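Local coordinates for protein amidohydrolase (Pseudomonas aeruginosa, PDB 2I5G) that is probably a metal-dependent dipeptidase of the membrane dipeptidase (M19) family, built on a TIM-barrel fold and expected to hydrolyse dipeptides, at residues L67-R72 against I77-E82; H96-Q101 against R142-E147; E196-I201 against E233-I238; T211-F216 against G276-P281. The protein carries 2 engineered substitutions. All coordinates share one frame; numbering follows the deposited sequence.

Interaction 1: L67-R72 against I77-E82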
# COMPACT_ATOMS: atom_id res chain seq x y z
N LEU A 67 -22.20 -3.77 -31.62
CA LEU A 67 -22.97 -3.35 -30.45
C LEU A 67 -22.26 -2.29 -29.63
O LEU A 67 -22.89 -1.36 -29.12
CB LEU A 67 -23.25 -4.56 -29.55
CG LEU A 67 -24.51 -5.40 -29.81
CD1 LEU A 67 -24.77 -5.52 -31.30
CD2 LEU A 67 -24.34 -6.77 -29.14
N VAL A 68 -20.94 -2.43 -29.49
CA VAL A 68 -20.17 -1.49 -28.69
C VAL A 68 -18.86 -1.06 -29.35
O VAL A 68 -18.35 -1.72 -30.24
CB VAL A 68 -19.83 -2.12 -27.32
CG1 VAL A 68 -21.12 -2.45 -26.57
CG2 VAL A 68 -18.99 -3.37 -27.51
N ILE A 69 -18.34 0.08 -28.88
CA ILE A 69 -17.09 0.65 -29.36
C ILE A 69 -16.38 1.28 -28.17
O ILE A 69 -17.03 1.73 -27.22
CB ILE A 69 -17.31 1.76 -30.42
CG1 ILE A 69 -18.05 2.94 -29.77
CG2 ILE A 69 -18.08 1.20 -31.60
CD1 ILE A 69 -18.34 4.08 -30.72
N PRO A 70 -15.04 1.34 -28.22
CA PRO A 70 -14.21 1.91 -27.15
C PRO A 70 -14.52 3.38 -26.95
O PRO A 70 -15.05 4.03 -27.84
CB PRO A 70 -12.79 1.72 -27.68
CG PRO A 70 -12.91 0.59 -28.65
CD PRO A 70 -14.21 0.89 -29.34
N VAL A 71 -14.18 3.90 -25.78
CA VAL A 71 -14.39 5.31 -25.47
C VAL A 71 -13.14 5.90 -24.83
O VAL A 71 -12.77 5.52 -23.73
CB VAL A 71 -15.57 5.52 -24.49
CG1 VAL A 71 -15.56 6.93 -23.94
CG2 VAL A 71 -16.88 5.28 -25.22
N ARG A 72 -12.49 6.83 -25.53
CA ARG A 72 -11.28 7.47 -25.02
C ARG A 72 -11.48 8.98 -24.94
O ARG A 72 -10.89 9.65 -24.09
CB ARG A 72 -10.08 7.14 -25.91
CG ARG A 72 -9.71 5.66 -25.92
CD ARG A 72 -8.49 5.40 -26.80
NE ARG A 72 -8.03 4.01 -26.75
CZ ARG A 72 -6.81 3.64 -26.35
NH1 ARG A 72 -5.93 4.55 -25.97
NH2 ARG A 72 -6.47 2.36 -26.34
N ILE A 77 -18.16 9.39 -27.64
CA ILE A 77 -19.51 9.34 -27.11
C ILE A 77 -20.51 9.81 -28.15
O ILE A 77 -21.57 9.23 -28.31
CB ILE A 77 -19.62 10.19 -25.85
CG1 ILE A 77 -18.64 9.65 -24.81
CG2 ILE A 77 -21.03 10.16 -25.32
CD1 ILE A 77 -18.79 10.26 -23.45
N ARG A 78 -20.15 10.87 -28.86
CA ARG A 78 -21.01 11.42 -29.91
C ARG A 78 -21.08 10.41 -31.05
O ARG A 78 -22.12 10.23 -31.67
CB ARG A 78 -20.44 12.76 -30.41
CG ARG A 78 -20.89 13.17 -31.81
CD ARG A 78 -20.61 14.65 -32.09
NE ARG A 78 -19.24 15.06 -31.74
CZ ARG A 78 -18.15 14.75 -32.43
NH1 ARG A 78 -18.23 14.01 -33.53
NH2 ARG A 78 -16.96 15.19 -32.02
N LYS A 79 -19.96 9.74 -31.30
CA LYS A 79 -19.90 8.74 -32.36
C LYS A 79 -20.81 7.56 -32.03
O LYS A 79 -21.59 7.11 -32.87
CB LYS A 79 -18.47 8.26 -32.54
CG LYS A 79 -18.33 7.19 -33.62
CD LYS A 79 -16.93 6.62 -33.70
CE LYS A 79 -15.91 7.66 -34.16
NZ LYS A 79 -14.53 7.09 -34.21
N ALA A 80 -20.71 7.06 -30.80
CA ALA A 80 -21.51 5.93 -30.38
C ALA A 80 -23.01 6.21 -30.52
O ALA A 80 -23.78 5.36 -30.96
CB ALA A 80 -21.18 5.58 -28.94
N LYS A 81 -23.42 7.41 -30.14
CA LYS A 81 -24.82 7.78 -30.24
C LYS A 81 -25.28 7.80 -31.69
O LYS A 81 -26.26 7.15 -32.06
CB LYS A 81 -25.04 9.16 -29.60
CG LYS A 81 -26.32 9.29 -28.78
CD LYS A 81 -27.52 9.55 -29.64
CE LYS A 81 -28.76 9.73 -28.78
NZ LYS A 81 -29.12 8.50 -28.03
N GLU A 82 -24.56 8.54 -32.53
CA GLU A 82 -24.93 8.66 -33.93
C GLU A 82 -24.69 7.40 -34.74
O GLU A 82 -24.92 7.38 -35.95
CB GLU A 82 -24.20 9.83 -34.59
CG GLU A 82 -22.74 9.61 -34.88
CD GLU A 82 -22.11 10.80 -35.59
OE1 GLU A 82 -22.00 11.88 -34.96
OE2 GLU A 82 -21.74 10.65 -36.77
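Ile69 packs against Ala80 with its longer branch, and the path of that branch can be followed atom by atom. From CB, which points at helix 74-82, CG1 leaves between the backbone N and the carbonyl carbon (chi1 64°) and comes 4.2 Å from Ala80 CB. The extended chi2 then carries Ile69 CD1 straight on, to 3.7 Å from Ala80 CB and an equal distance from Ala80 CA, so that the methyl rests on the small residue of the helix. The same Ile69 CD1 is also 4.2 Å from Lys79 CD, part of the aliphatic stem that borders the contact on its exposed side. These residues belong to the beta-alpha-beta unit made of strand 68-70, helix 74-82 and strand 86-92, one of the repeating elements of the TIM-barrel clan, with Ile69 hydrogen-bonded through its backbone to Thr86 and Ile88. Val68 alternates with it, its side chain turned from the helix and lying on Phe26 and Ile61. Further along, the second apolar meeting brings Val71 CG1 to 4.2 Å from Ile77 CG1, where the chain has left the strand, and the backbone N of Arg72 is hydrogen-bonded to Asp76 OD2, in the first turn of the helix.

Interaction 2: H96-Q101 against R142-E147; sequences HAFEDQ and REIVAE
Phe98 and Ile144 carry this small buried contact, and the segment 96-101 leads into it through a short 3-10 turn. At His96, already within that turn, the carbonyl O accepts a hydrogen bond from the backbone N of Glu99 at 2.7 Å. The CB of Phe98 points to the helix, and with CG anti to the carbonyl carbon (chi1 -60°) the residue brings the CD2-CE2 side of its ring to Ile144. Ile144 CG2 lies 4.1 Å from Phe98 CD2 and equally far from Phe98 CE2, so the methyl straddles the bond between those two carbons, coming in obliquely. Glu99 then takes positive phi (52°), as the second residue of a type II' beta turn from Phe98 to Gln101, closed by Gln101 N to Phe98 O at 3.0 Å. Asp100 turns its side chain from the helix. Gln101 itself reaches the helix by its backbone, with its O 4.4 Å from Ile144 CD1. Asp100 O is hydrogen-bonded to Tyr268 OH, and Glu143 OE2 forms a salt bridge with Arg270 NE, both of the second subunit, which places the contact beside the dimer interface. Tyr104, Val105 and Phe108 of helix 103-110 also pack on the Phe98 side chain; the segment 96-101 thus lies on the way from strand 86-92 to that helix while leaning on helix 139-151, which precedes strand 154-156.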
# COMPACT_ATOMS: atom_id res chain seq x y z
N HIS A 96 -4.54 0.66 -7.09
CA HIS A 96 -3.57 -0.41 -6.86
C HIS A 96 -2.96 -0.97 -8.14
O HIS A 96 -1.84 -1.49 -8.12
CB HIS A 96 -4.22 -1.53 -6.05
CG HIS A 96 -3.25 -2.60 -5.63
ND1 HIS A 96 -2.14 -2.33 -4.87
CD2 HIS A 96 -3.22 -3.92 -5.89
CE1 HIS A 96 -1.46 -3.44 -4.68
NE2 HIS A 96 -2.09 -4.43 -5.29
N ALA A 97 -3.70 -0.87 -9.24
CA ALA A 97 -3.22 -1.36 -10.54
C ALA A 97 -1.94 -0.65 -10.95
O ALA A 97 -1.15 -1.19 -11.73
CB ALA A 97 -4.29 -1.15 -11.59
N PHE A 98 -1.74 0.57 -10.45
CA PHE A 98 -0.54 1.34 -10.75
C PHE A 98 0.63 0.81 -9.93
O PHE A 98 1.79 1.16 -10.17
CB PHE A 98 -0.69 2.82 -10.38
CG PHE A 98 -1.80 3.53 -11.09
CD1 PHE A 98 -2.00 3.36 -12.45
CD2 PHE A 98 -2.61 4.43 -10.39
CE1 PHE A 98 -2.98 4.08 -13.12
CE2 PHE A 98 -3.60 5.16 -11.04
CZ PHE A 98 -3.78 4.99 -12.41
N GLU A 99 0.32 -0.04 -8.94
CA GLU A 99 1.35 -0.58 -8.06
C GLU A 99 2.19 0.58 -7.49
O GLU A 99 1.63 1.50 -6.90
CB GLU A 99 2.21 -1.61 -8.81
CG GLU A 99 1.43 -2.90 -9.11
CD GLU A 99 2.27 -4.00 -9.77
OE1 GLU A 99 1.71 -5.10 -9.99
OE2 GLU A 99 3.47 -3.77 -10.06
N ASP A 100 3.51 0.54 -7.66
CA ASP A 100 4.34 1.62 -7.13
C ASP A 100 4.99 2.43 -8.24
O ASP A 100 5.96 3.16 -8.02
CB ASP A 100 5.43 1.06 -6.22
CG ASP A 100 6.37 0.13 -6.94
OD1 ASP A 100 7.44 -0.18 -6.38
OD2 ASP A 100 6.03 -0.29 -8.07
N GLN A 101 4.45 2.32 -9.44
CA GLN A 101 4.99 3.04 -10.57
C GLN A 101 4.08 4.18 -10.98
O GLN A 101 2.89 3.97 -11.22
CB GLN A 101 5.17 2.08 -11.74
CG GLN A 101 5.98 0.86 -11.38
CD GLN A 101 7.33 1.23 -10.83
OE1 GLN A 101 8.13 1.88 -11.51
NE2 GLN A 101 7.61 0.82 -9.61
N ARG A 142 -0.05 11.82 -3.65
CA ARG A 142 -0.08 13.17 -4.21
C ARG A 142 0.64 13.18 -5.56
O ARG A 142 0.34 14.00 -6.42
CB ARG A 142 0.59 14.17 -3.27
CG ARG A 142 0.02 14.18 -1.87
CD ARG A 142 0.69 15.26 -1.04
NE ARG A 142 0.24 16.59 -1.42
CZ ARG A 142 -0.91 17.14 -1.01
NH1 ARG A 142 -1.72 16.46 -0.20
NH2 ARG A 142 -1.24 18.36 -1.40
N GLU A 143 1.60 12.27 -5.73
CA GLU A 143 2.32 12.19 -6.98
C GLU A 143 1.41 11.52 -8.00
O GLU A 143 1.42 11.86 -9.18
CB GLU A 143 3.62 11.40 -6.82
CG GLU A 143 4.59 12.00 -5.82
CD GLU A 143 6.00 11.44 -5.95
OE1 GLU A 143 6.68 11.75 -6.96
OE2 GLU A 143 6.43 10.69 -5.05
N ILE A 144 0.63 10.55 -7.54
CA ILE A 144 -0.29 9.86 -8.43
C ILE A 144 -1.39 10.81 -8.90
O ILE A 144 -1.75 10.81 -10.07
CB ILE A 144 -0.92 8.62 -7.77
CG1 ILE A 144 0.14 7.54 -7.58
CG2 ILE A 144 -2.02 8.06 -8.65
CD1 ILE A 144 0.70 6.98 -8.89
N VAL A 145 -1.91 11.63 -8.00
CA VAL A 145 -2.96 12.57 -8.38
C VAL A 145 -2.42 13.50 -9.45
O VAL A 145 -3.05 13.71 -10.49
CB VAL A 145 -3.44 13.42 -7.19
CG1 VAL A 145 -4.42 14.49 -7.68
CG2 VAL A 145 -4.11 12.54 -6.15
N ALA A 146 -1.24 14.06 -9.19
CA ALA A 146 -0.58 14.97 -10.11
C ALA A 146 -0.46 14.38 -11.52
O ALA A 146 -0.92 14.98 -12.48
CB ALA A 146 0.80 15.34 -9.58
N GLU A 147 0.16 13.20 -11.64
CA GLU A 147 0.32 12.57 -12.95
C GLU A 147 -1.03 12.31 -13.62
O GLU A 147 -1.16 12.47 -14.83
CB GLU A 147 1.09 11.24 -12.84
CG GLU A 147 1.29 10.55 -14.20
CD GLU A 147 2.27 11.28 -15.11
OE1 GLU A 147 2.35 12.53 -15.05
OE2 GLU A 147 2.97 10.61 -15.91

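Interaction 3: E196-I201 against E233-I238; sequences EELKFI and EYVMNI
Ile238 sits against Leu198 and Lys199, and the two helices meet chiefly around it. Their segment axes approach to 9.7 Å with a crossing angle of -54°, and the nearest CA pair is Lys199 and Ile238. The buried side of the contact is the broader one. There Leu198 CD1 touches Ile238 CD1 at 4.1 Å, the two side chains crossing at about a right angle, and the same Leu198 CD1 lies 4.3 Å from Val235 CG2. Val235 and Ile238 are three residues apart, about one helical turn, so Leu198 meets both from a single methyl; its CG is anti to the carbonyl carbon (chi1 -64°), which directs the branch toward the other helix. Val235 continues inward onto Val208 and Val210 of strand 207-210, and Ile201 also rests on Val208, so both helices cover the same strand. On the exposed side, at Lys199, the approach is tighter but narrower. Ile238 CG2, the branch anti to its backbone N, comes 3.6 Å from Lys199 CB and 3.7 Å from Lys199 CA; only the root of the lysine takes part, for its chain runs away from the other helix and its NZ forms a salt bridge with Asp203. Tyr234 OH is hydrogen-bonded to Asp195 OD1, which joins the two helices just outside the segments. No hydrogen bond or salt bridge joins the two segments themselves, so their fit depends on methyl and methylene shape, while the charged and hydroxyl groups named here are engaged beyond it.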
# COMPACT_ATOMS: atom_id res chain seq x y z
N GLU A 196 -22.47 17.67 4.16
CA GLU A 196 -21.29 18.51 4.16
C GLU A 196 -20.32 18.04 3.07
O GLU A 196 -19.72 18.86 2.37
CB GLU A 196 -20.61 18.48 5.53
CG GLU A 196 -20.64 17.11 6.23
CD GLU A 196 -21.90 16.88 7.06
OE1 GLU A 196 -21.98 17.41 8.19
OE2 GLU A 196 -22.81 16.17 6.59
N GLU A 197 -20.19 16.72 2.93
CA GLU A 197 -19.30 16.15 1.93
C GLU A 197 -19.76 16.43 0.51
O GLU A 197 -18.97 16.82 -0.35
CB GLU A 197 -19.19 14.64 2.12
CG GLU A 197 -18.36 14.22 3.30
CD GLU A 197 -18.21 12.72 3.38
OE1 GLU A 197 -19.18 12.04 3.77
OE2 GLU A 197 -17.11 12.22 3.03
N LEU A 198 -21.05 16.21 0.27
CA LEU A 198 -21.63 16.44 -1.04
C LEU A 198 -21.53 17.91 -1.43
O LEU A 198 -21.34 18.24 -2.60
CB LEU A 198 -23.09 16.02 -1.04
CG LEU A 198 -23.36 14.53 -0.82
CD1 LEU A 198 -24.85 14.34 -0.66
CD2 LEU A 198 -22.83 13.70 -1.99
N LYS A 199 -21.65 18.80 -0.45
CA LYS A 199 -21.58 20.22 -0.72
C LYS A 199 -20.15 20.65 -0.97
O LYS A 199 -19.89 21.52 -1.80
CB LYS A 199 -22.16 21.01 0.46
CG LYS A 199 -22.00 22.52 0.35
CD LYS A 199 -22.73 23.26 1.47
CE LYS A 199 -22.12 24.63 1.74
NZ LYS A 199 -22.11 25.52 0.55
N PHE A 200 -19.23 20.00 -0.27
CA PHE A 200 -17.81 20.30 -0.40
C PHE A 200 -17.23 19.90 -1.76
O PHE A 200 -16.39 20.60 -2.31
CB PHE A 200 -17.02 19.58 0.71
CG PHE A 200 -15.56 19.97 0.78
CD1 PHE A 200 -15.15 21.04 1.55
CD2 PHE A 200 -14.60 19.25 0.06
CE1 PHE A 200 -13.80 21.40 1.62
CE2 PHE A 200 -13.26 19.60 0.12
CZ PHE A 200 -12.85 20.68 0.90
N ILE A 201 -17.68 18.77 -2.31
CA ILE A 201 -17.15 18.34 -3.60
C ILE A 201 -17.74 19.14 -4.75
O ILE A 201 -17.09 19.33 -5.77
CB ILE A 201 -17.37 16.84 -3.86
CG1 ILE A 201 -16.61 16.43 -5.13
CG2 ILE A 201 -18.85 16.53 -4.01
CD1 ILE A 201 -16.77 14.97 -5.51
N GLU A 233 -32.81 13.42 -6.22
CA GLU A 233 -33.30 14.78 -6.02
C GLU A 233 -32.70 15.36 -4.74
O GLU A 233 -32.43 16.56 -4.67
CB GLU A 233 -34.83 14.76 -5.97
CG GLU A 233 -35.43 14.18 -7.25
CD GLU A 233 -36.93 13.89 -7.15
OE1 GLU A 233 -37.37 13.30 -6.13
OE2 GLU A 233 -37.66 14.22 -8.11
N TYR A 234 -32.48 14.51 -3.74
CA TYR A 234 -31.90 14.94 -2.47
C TYR A 234 -30.50 15.47 -2.76
O TYR A 234 -30.12 16.53 -2.28
CB TYR A 234 -31.80 13.76 -1.50
CG TYR A 234 -31.17 14.08 -0.15
CD1 TYR A 234 -31.95 14.53 0.91
CD2 TYR A 234 -29.80 13.93 0.05
CE1 TYR A 234 -31.37 14.82 2.16
CE2 TYR A 234 -29.22 14.22 1.29
CZ TYR A 234 -30.00 14.66 2.34
OH TYR A 234 -29.42 14.93 3.57
N VAL A 235 -29.75 14.72 -3.57
CA VAL A 235 -28.38 15.10 -3.91
C VAL A 235 -28.34 16.35 -4.77
O VAL A 235 -27.51 17.23 -4.56
CB VAL A 235 -27.63 13.95 -4.67
CG1 VAL A 235 -26.29 14.45 -5.19
CG2 VAL A 235 -27.41 12.77 -3.74
N MSE A 236 -29.24 16.44 -5.73
CA MSE A 236 -29.28 17.60 -6.60
C MSE A 236 -29.65 18.85 -5.81
O MSE A 236 -29.37 19.97 -6.23
CB MSE A 236 -30.28 17.39 -7.74
CG MSE A 236 -30.28 18.54 -8.74
SE MSE A 236 -31.38 18.20 -10.28
CE MSE A 236 -33.08 18.75 -9.53
N ASN A 237 -30.28 18.65 -4.66
CA ASN A 237 -30.67 19.76 -3.80
C ASN A 237 -29.44 20.42 -3.16
O ASN A 237 -29.49 21.59 -2.77
CB ASN A 237 -31.63 19.28 -2.72
CG ASN A 237 -31.89 20.34 -1.65
OD1 ASN A 237 -32.37 21.44 -1.95
ND2 ASN A 237 -31.58 20.01 -0.40
N ILE A 238 -28.35 19.67 -3.06
CA ILE A 238 -27.11 20.17 -2.46
C ILE A 238 -26.07 20.48 -3.53
O ILE A 238 -25.46 21.56 -3.55
CB ILE A 238 -26.50 19.12 -1.50
CG1 ILE A 238 -27.50 18.79 -0.40
CG2 ILE A 238 -25.20 19.65 -0.90
CD1 ILE A 238 -27.09 17.59 0.43

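Interaction 4: T211-F216 against G276-P281; sequences TMFAPF and GKIVNP
A loop-to-loop contact, largely apolar, with one bridging water, joins 211-216 to 276-281; the first loop follows strand 207-210 and the second lies between helices 256-263 and 291-299. Phe213 CZ meets Ile278 CD1 at 3.6 Å, the ring approached obliquely by the methyl. Although the CB of Phe213 points elsewhere, CG lies roughly anti to the backbone N (chi1 -155°), which swings the tip of the ring back to the isoleucine. The Phe213 ring also meets Phe275 edge-to-face, and its CD2 lies over one face of the Phe216 ring, offset toward the rim. In TIM barrels the loops that follow the strands form the active-site end, and 211-216 is such a loop, tied by Thr211 to Cys181 of the neighbouring strand and to Thr248. At the other end of the contact, Pro281 CD lies 3.4 Å from Met212 O and 4.2 Å from Met212 CB, the methionine being modelled as selenomethionine. Between these two meetings, Ala214 CB faces the carbonyl O of Val279. The water accepts a hydrogen bond from the backbone N of Ala214 at 2.7 Å and donates to Asn280 OD1 at 2.8 Å, giving that amide N and the side-chain oxygen a shared partner where no direct hydrogen bond crosses.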
# COMPACT_ATOMS: atom_id res chain seq x y z
N THR A 211 -25.94 6.51 -7.09
CA THR A 211 -26.09 5.08 -7.32
C THR A 211 -27.41 4.55 -6.77
O THR A 211 -28.16 5.28 -6.12
CB THR A 211 -24.93 4.29 -6.68
OG1 THR A 211 -24.99 2.92 -7.11
CG2 THR A 211 -25.03 4.33 -5.15
N MSE A 212 -27.68 3.27 -7.01
CA MSE A 212 -28.91 2.63 -6.56
C MSE A 212 -28.69 1.29 -5.86
O MSE A 212 -29.61 0.47 -5.77
CB MSE A 212 -29.84 2.41 -7.75
CG MSE A 212 -29.20 1.61 -8.87
SE MSE A 212 -30.44 1.09 -10.25
CE MSE A 212 -30.13 2.52 -11.50
N PHE A 213 -27.49 1.06 -5.35
CA PHE A 213 -27.20 -0.20 -4.67
C PHE A 213 -28.08 -0.41 -3.44
O PHE A 213 -28.00 0.35 -2.47
CB PHE A 213 -25.73 -0.26 -4.27
CG PHE A 213 -25.22 -1.65 -4.15
CD1 PHE A 213 -25.18 -2.49 -5.26
CD2 PHE A 213 -24.78 -2.14 -2.92
CE1 PHE A 213 -24.71 -3.79 -5.15
CE2 PHE A 213 -24.31 -3.44 -2.80
CZ PHE A 213 -24.27 -4.27 -3.92
N ALA A 214 -28.89 -1.46 -3.49
CA ALA A 214 -29.82 -1.80 -2.41
C ALA A 214 -29.30 -1.53 -1.00
O ALA A 214 -29.87 -0.72 -0.26
CB ALA A 214 -30.25 -3.26 -2.54
N PRO A 215 -28.20 -2.20 -0.60
CA PRO A 215 -27.60 -2.04 0.73
C PRO A 215 -27.52 -0.60 1.24
O PRO A 215 -27.73 -0.35 2.43
CB PRO A 215 -26.22 -2.66 0.55
CG PRO A 215 -26.49 -3.76 -0.40
CD PRO A 215 -27.38 -3.10 -1.43
N PHE A 216 -27.22 0.34 0.34
CA PHE A 216 -27.07 1.74 0.72
C PHE A 216 -28.32 2.62 0.60
O PHE A 216 -28.25 3.83 0.79
CB PHE A 216 -25.93 2.38 -0.10
CG PHE A 216 -24.73 1.48 -0.31
CD1 PHE A 216 -24.32 0.58 0.69
CD2 PHE A 216 -24.00 1.53 -1.49
CE1 PHE A 216 -23.21 -0.24 0.49
CE2 PHE A 216 -22.89 0.70 -1.69
CZ PHE A 216 -22.50 -0.19 -0.69
N GLY A 276 -25.73 -8.50 1.95
CA GLY A 276 -26.98 -9.20 2.11
C GLY A 276 -27.54 -9.45 0.72
O GLY A 276 -26.80 -9.41 -0.26
N LYS A 277 -28.84 -9.71 0.63
CA LYS A 277 -29.49 -9.95 -0.65
C LYS A 277 -29.27 -8.78 -1.61
O LYS A 277 -29.35 -7.62 -1.20
CB LYS A 277 -30.99 -10.16 -0.43
CG LYS A 277 -31.32 -11.26 0.57
CD LYS A 277 -32.37 -10.82 1.61
CE LYS A 277 -31.79 -9.85 2.66
NZ LYS A 277 -31.44 -8.50 2.14
N ILE A 278 -29.00 -9.09 -2.87
CA ILE A 278 -28.79 -8.05 -3.87
C ILE A 278 -30.05 -7.89 -4.72
O ILE A 278 -30.30 -8.66 -5.65
CB ILE A 278 -27.59 -8.39 -4.81
CG1 ILE A 278 -26.32 -8.61 -3.98
CG2 ILE A 278 -27.36 -7.25 -5.79
CD1 ILE A 278 -25.88 -7.39 -3.18
N VAL A 279 -30.85 -6.89 -4.39
CA VAL A 279 -32.08 -6.64 -5.11
C VAL A 279 -32.13 -5.18 -5.54
O VAL A 279 -32.23 -4.28 -4.71
CB VAL A 279 -33.29 -6.93 -4.21
CG1 VAL A 279 -34.57 -6.77 -5.00
CG2 VAL A 279 -33.17 -8.34 -3.63
N ASN A 280 -32.04 -4.94 -6.85
CA ASN A 280 -32.08 -3.57 -7.35
C ASN A 280 -33.49 -3.02 -7.19
O ASN A 280 -34.46 -3.78 -7.13
CB ASN A 280 -31.66 -3.52 -8.82
CG ASN A 280 -30.30 -4.15 -9.06
OD1 ASN A 280 -29.38 -4.00 -8.25
ND2 ASN A 280 -30.17 -4.85 -10.18
N PRO A 281 -33.63 -1.68 -7.12
CA PRO A 281 -34.95 -1.08 -6.97
C PRO A 281 -35.90 -1.57 -8.05
O PRO A 281 -35.50 -1.75 -9.20
CB PRO A 281 -34.66 0.41 -7.09
CG PRO A 281 -33.32 0.52 -6.46
CD PRO A 281 -32.58 -0.65 -7.07
O HOH W 1 -29.28 -3.12 -5.63

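Interactions 3 and 4 are the closest pair, with nearest atoms about 7 Å apart and centres 21 Å apart. Their segments alternate along the chain, and strand 207-210 ties them: the strand follows the helix of 196-201 after a short loop and leads directly into 211-216, while the helix of 233-238 packs on it. Interaction 1 belongs to the other sheet, with its centre 28 Å from that of interaction 2 and about 30 Å from that of interaction 3. Interactions 2 and 4 lie on opposite sides of the chain centre, their centres 31 Å apart. Of the four, interaction 2 alone has segments touched by the second subunit; interaction 4 probably lies at the active-site end of the barrel.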